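Long-range contacts in phytanoyl-CoA dioxygenase (Streptomyces malaysiense, PDB 6ZYL), which catalyses the beta-hydroxylation of thioholgamide as a non-heme monooxygenase, probably with iron and 2-oxoglutarate: residues 107-112 and 232-237; 161-166 and 215-220. All blocks are in the same frame, centred on the assembly; numbering follows the deposited sequence.

Contact 1: residues 107-112 and 232-237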
# COMPACT_ATOMS: atom_id res chain seq x y z
N LEU A 107 7.96 13.89 -0.93
CA LEU A 107 7.33 12.58 -0.83
C LEU A 107 8.37 11.49 -0.65
O LEU A 107 9.47 11.55 -1.21
CB LEU A 107 6.49 12.27 -2.07
CG LEU A 107 5.39 13.26 -2.44
CD1 LEU A 107 4.79 12.91 -3.80
CD2 LEU A 107 4.31 13.28 -1.37
N LEU A 108 8.01 10.47 0.13
CA LEU A 108 8.80 9.27 0.30
C LEU A 108 7.88 8.06 0.22
O LEU A 108 6.70 8.14 0.57
CB LEU A 108 9.54 9.26 1.64
CG LEU A 108 10.50 10.42 1.92
CD1 LEU A 108 9.83 11.42 2.84
CD2 LEU A 108 11.79 9.90 2.53
N VAL A 109 8.43 6.95 -0.26
CA VAL A 109 7.74 5.67 -0.24
C VAL A 109 8.10 4.96 1.06
O VAL A 109 9.28 4.65 1.29
CB VAL A 109 8.10 4.81 -1.46
CG1 VAL A 109 7.48 3.42 -1.33
CG2 VAL A 109 7.63 5.49 -2.74
N TRP A 110 7.11 4.70 1.90
CA TRP A 110 7.33 4.09 3.20
C TRP A 110 7.19 2.57 3.17
O TRP A 110 7.89 1.88 3.92
CB TRP A 110 6.37 4.68 4.22
CG TRP A 110 6.58 4.20 5.62
CD1 TRP A 110 7.54 4.63 6.50
CD2 TRP A 110 5.82 3.21 6.31
NE1 TRP A 110 7.42 3.96 7.70
CE2 TRP A 110 6.37 3.08 7.61
CE3 TRP A 110 4.73 2.41 5.96
CZ2 TRP A 110 5.86 2.19 8.55
CZ3 TRP A 110 4.23 1.53 6.90
CH2 TRP A 110 4.80 1.42 8.18
N SER A 111 6.31 2.04 2.32
CA SER A 111 6.17 0.59 2.20
C SER A 111 5.43 0.27 0.90
O SER A 111 4.79 1.13 0.30
CB SER A 111 5.41 0.00 3.39
OG SER A 111 4.01 0.06 3.18
N THR A 112 5.55 -0.99 0.48
CA THR A 112 4.74 -1.53 -0.60
C THR A 112 4.17 -2.87 -0.16
O THR A 112 4.79 -3.60 0.62
CB THR A 112 5.53 -1.70 -1.91
OG1 THR A 112 6.76 -2.39 -1.66
CG2 THR A 112 5.82 -0.34 -2.54
N PHE A 232 -1.55 -3.69 -5.84
CA PHE A 232 -0.22 -3.28 -5.39
C PHE A 232 -0.40 -1.96 -4.64
O PHE A 232 -0.77 -0.95 -5.24
CB PHE A 232 0.72 -3.15 -6.58
CG PHE A 232 2.09 -2.66 -6.23
CD1 PHE A 232 2.97 -3.45 -5.50
CD2 PHE A 232 2.52 -1.41 -6.64
CE1 PHE A 232 4.23 -3.00 -5.18
CE2 PHE A 232 3.78 -0.95 -6.33
CZ PHE A 232 4.64 -1.75 -5.60
N ALA A 233 -0.14 -1.98 -3.33
CA ALA A 233 -0.40 -0.85 -2.46
C ALA A 233 0.90 -0.15 -2.10
O ALA A 233 1.91 -0.80 -1.79
CB ALA A 233 -1.12 -1.29 -1.19
N ILE A 234 0.87 1.18 -2.12
CA ILE A 234 2.06 2.00 -1.90
C ILE A 234 1.73 3.03 -0.84
O ILE A 234 0.78 3.81 -1.00
CB ILE A 234 2.52 2.71 -3.19
CG1 ILE A 234 2.49 1.76 -4.38
CG2 ILE A 234 3.92 3.28 -3.00
CD1 ILE A 234 2.50 2.49 -5.72
N ASP A 235 2.50 3.04 0.24
CA ASP A 235 2.35 4.04 1.29
C ASP A 235 3.28 5.22 1.00
O ASP A 235 4.50 5.07 0.99
CB ASP A 235 2.67 3.45 2.66
CG ASP A 235 1.58 2.52 3.14
OD1 ASP A 235 0.39 2.85 2.95
OD2 ASP A 235 1.91 1.46 3.71
N TYR A 236 2.69 6.38 0.74
CA TYR A 236 3.43 7.62 0.54
C TYR A 236 3.31 8.48 1.78
O TYR A 236 2.24 8.59 2.38
CB TYR A 236 2.91 8.38 -0.69
CG TYR A 236 3.25 7.72 -2.00
CD1 TYR A 236 4.47 7.97 -2.63
CD2 TYR A 236 2.37 6.84 -2.62
CE1 TYR A 236 4.79 7.36 -3.83
CE2 TYR A 236 2.68 6.23 -3.82
CZ TYR A 236 3.89 6.50 -4.42
OH TYR A 236 4.21 5.89 -5.62
N ILE A 237 4.43 9.10 2.17
CA ILE A 237 4.48 9.99 3.32
C ILE A 237 5.29 11.22 2.93
O ILE A 237 6.03 11.22 1.94
CB ILE A 237 5.11 9.33 4.57
CG1 ILE A 237 6.57 8.94 4.29
CG2 ILE A 237 4.31 8.10 4.99
CD1 ILE A 237 7.32 8.44 5.51
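Trp110, Ser111 and Asp235 gather on one face of an antiparallel strand pair. Ser111 OG donates to Asp235 OD2 over 2.6 Å, meeting the oxygen on its anti side, 26° out of the carboxylate plane. With its CG anti to the backbone N (chi1 -175°), Trp110 lies alongside the aspartate and turns its ring edge to it: CE3 stands 3.7 Å from Asp235 OD2, with ring and carboxylate planes 51° apart. Arg145 pairs with the other oxygen, OD1, so one oxygen of this buried carboxylate meets a charge and the other a hydroxyl. With an alanine in place of Asp235, Arg145 would probably lose its charge mate and the Ser111 hydroxyl its acceptor. At the pyrrole part of the indole, Ile237 CD1 packs 3.9 Å from Trp110 CD1, an apolar branch suited to the ring's carbon surface.

The opposite face is largely apolar. Val109 and Tyr236 run side by side, CG2 to CE1 3.6 Å, and Tyr236 continues onto helix 93-103, its OH bound to Val90 O. Thr112 gives its methyl CG2 to Phe232 CZ, 3.6 Å away, while its hydroxyl binds His80.

Trp110 N bonds to Asp235 O at 2.8 Å, and Ser111 O accepts from Asp235 N at 3.0 Å. Two residues thus sit opposite one, a beta bulge in the larger sheet of the double-stranded beta-helix characteristic of the PhyH family.

Contact 2: residues 161-166 and 215-220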
# COMPACT_ATOMS: atom_id res chain seq x y z
N ARG A 161 -13.97 -2.33 0.17
CA ARG A 161 -15.04 -1.37 0.40
C ARG A 161 -14.54 -0.26 1.32
O ARG A 161 -13.82 -0.54 2.28
CB ARG A 161 -16.27 -2.01 1.05
CG ARG A 161 -16.75 -3.31 0.46
CD ARG A 161 -18.16 -3.62 0.96
NE ARG A 161 -18.18 -4.18 2.32
CZ ARG A 161 -17.73 -5.39 2.64
NH1 ARG A 161 -17.21 -6.17 1.70
NH2 ARG A 161 -17.79 -5.81 3.89
N TYR A 162 -14.95 0.97 1.05
CA TYR A 162 -14.59 2.10 1.89
C TYR A 162 -15.78 2.56 2.72
O TYR A 162 -16.94 2.44 2.30
CB TYR A 162 -14.10 3.29 1.06
CG TYR A 162 -12.74 3.15 0.43
CD1 TYR A 162 -11.73 2.41 1.03
CD2 TYR A 162 -12.46 3.77 -0.78
CE1 TYR A 162 -10.48 2.29 0.43
CE2 TYR A 162 -11.23 3.66 -1.38
CZ TYR A 162 -10.24 2.92 -0.77
OH TYR A 162 -9.02 2.82 -1.39
N ALA A 163 -15.50 3.12 3.90
CA ALA A 163 -16.49 3.79 4.74
C ALA A 163 -16.22 5.29 4.65
O ALA A 163 -15.31 5.81 5.29
CB ALA A 163 -16.42 3.29 6.18
N ARG A 164 -17.02 5.98 3.83
CA ARG A 164 -16.81 7.40 3.59
C ARG A 164 -16.77 8.18 4.90
O ARG A 164 -17.62 7.98 5.78
CB ARG A 164 -17.92 7.94 2.69
CG ARG A 164 -17.67 9.31 2.09
CD ARG A 164 -18.84 9.73 1.20
NE ARG A 164 -18.64 9.36 -0.20
CZ ARG A 164 -19.34 8.43 -0.84
NH1 ARG A 164 -20.30 7.76 -0.22
NH2 ARG A 164 -19.07 8.17 -2.12
N GLY A 165 -15.78 9.05 5.03
CA GLY A 165 -15.64 9.89 6.20
C GLY A 165 -15.14 9.21 7.46
O GLY A 165 -15.00 9.88 8.48
N SER A 166 -14.86 7.91 7.41
CA SER A 166 -14.44 7.17 8.59
C SER A 166 -13.05 7.53 9.08
O SER A 166 -12.60 6.97 10.08
CB SER A 166 -14.50 5.67 8.30
OG SER A 166 -13.67 5.34 7.19
N ALA A 215 -6.32 6.12 7.93
CA ALA A 215 -7.38 5.93 8.92
C ALA A 215 -8.72 5.60 8.26
O ALA A 215 -9.74 5.53 8.96
CB ALA A 215 -7.52 7.18 9.80
N MET A 216 -8.74 5.42 6.95
CA MET A 216 -9.96 5.00 6.26
C MET A 216 -10.30 3.58 6.69
O MET A 216 -9.48 2.66 6.56
CB MET A 216 -9.77 5.08 4.75
CG MET A 216 -10.85 4.37 3.94
SD MET A 216 -12.52 4.96 4.27
CE MET A 216 -12.29 6.73 4.15
N ALA A 217 -11.51 3.39 7.21
CA ALA A 217 -12.00 2.06 7.51
C ALA A 217 -12.40 1.37 6.21
O ALA A 217 -13.11 1.96 5.39
CB ALA A 217 -13.19 2.12 8.47
N HIS A 218 -11.94 0.14 6.02
CA HIS A 218 -12.29 -0.61 4.82
C HIS A 218 -12.36 -2.09 5.14
O HIS A 218 -11.83 -2.56 6.15
CB HIS A 218 -11.29 -0.35 3.68
CG HIS A 218 -9.86 -0.61 4.04
ND1 HIS A 218 -9.31 -1.88 4.01
CD2 HIS A 218 -8.87 0.22 4.42
CE1 HIS A 218 -8.04 -1.81 4.37
NE2 HIS A 218 -7.75 -0.55 4.62
N ALA A 219 -13.04 -2.82 4.26
CA ALA A 219 -13.17 -4.26 4.36
C ALA A 219 -13.10 -4.85 2.96
O ALA A 219 -13.22 -4.13 1.96
CB ALA A 219 -14.49 -4.66 5.03
N SER A 220 -12.88 -6.16 2.88
CA SER A 220 -12.78 -6.85 1.61
C SER A 220 -13.50 -8.19 1.72
O SER A 220 -13.37 -8.88 2.73
CB SER A 220 -11.32 -7.07 1.20
OG SER A 220 -10.60 -5.85 1.21
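A chi1 of 58° sets Ser166 OG between its own backbone N and carbonyl carbon, beside the thioether of Met216, and there the hydroxyl works in two directions: it donates to Ala163 O at 2.6 Å and accepts from Ala217 N at 2.9 Å. A serine suits the place because it is short enough to stay within the turn and can both give and take a hydrogen bond. Met216 bends twice, at chi2 (57°) and chi3 (49°), which curls its sulfur in toward the same hydroxyl.

The flexible methionine also crosses Tyr162 at about a right angle. Its CG lies 3.6 Å from Tyr162 CD1, and its SD is 5.0 Å from the ring centroid in an oblique Met-aromatic contact. Phe37 stacks on the same tyrosine, whose OH is bound by Ser210 and His212.

The 163-166 segment is a type II beta turn, with Gly165 taking the positive phi that its third position calls for; Ser166 N, like its hydroxyl, bonds to Ala163 O. The turn follows a strand of the smaller sheet of the double-stranded beta-helix. The adjoining strand carries His218, which with His128 and Asp130 matches the HxD...H pattern that holds iron in relatives; in this apo structure His218 NE2 is hydrogen-bonded to Asp130 OD1.

Ala163 N bonds to Ala217 O at 3.0 Å, and the methyls of these two alanines, CB to CB 4.1 Å, touch beside the turn. Further along, Arg161 N reaches Ala219 O at 2.6 Å. The arginine chain bends at chi3 and lays one face of its guanidinium over Ala219 CB, 3.7 Å from NH2, while NE forms a salt bridge with Glu196.

Overall arrangement
Contact 1 lies near the middle of the chain, its centre about 6 Å from the chain centre, whereas contact 2 is farther out, at about 14 Å. Their centres are about 19 Å apart and their nearest atoms about 9 Å, so they do not touch. They pair strands in the two different sheets of the fold, and the chain passes directly from strand 217-220 of contact 2 to strand 229-237 of contact 1. Bound tartrate, probably from the crystallisation liquor, is found by both. In contact 2 it is hydrogen-bonded to Ser220 OG. In contact 1 the side chain of Ala233 is about 6 Å from bound tartrate. It may mark the pocket near the probable metal site.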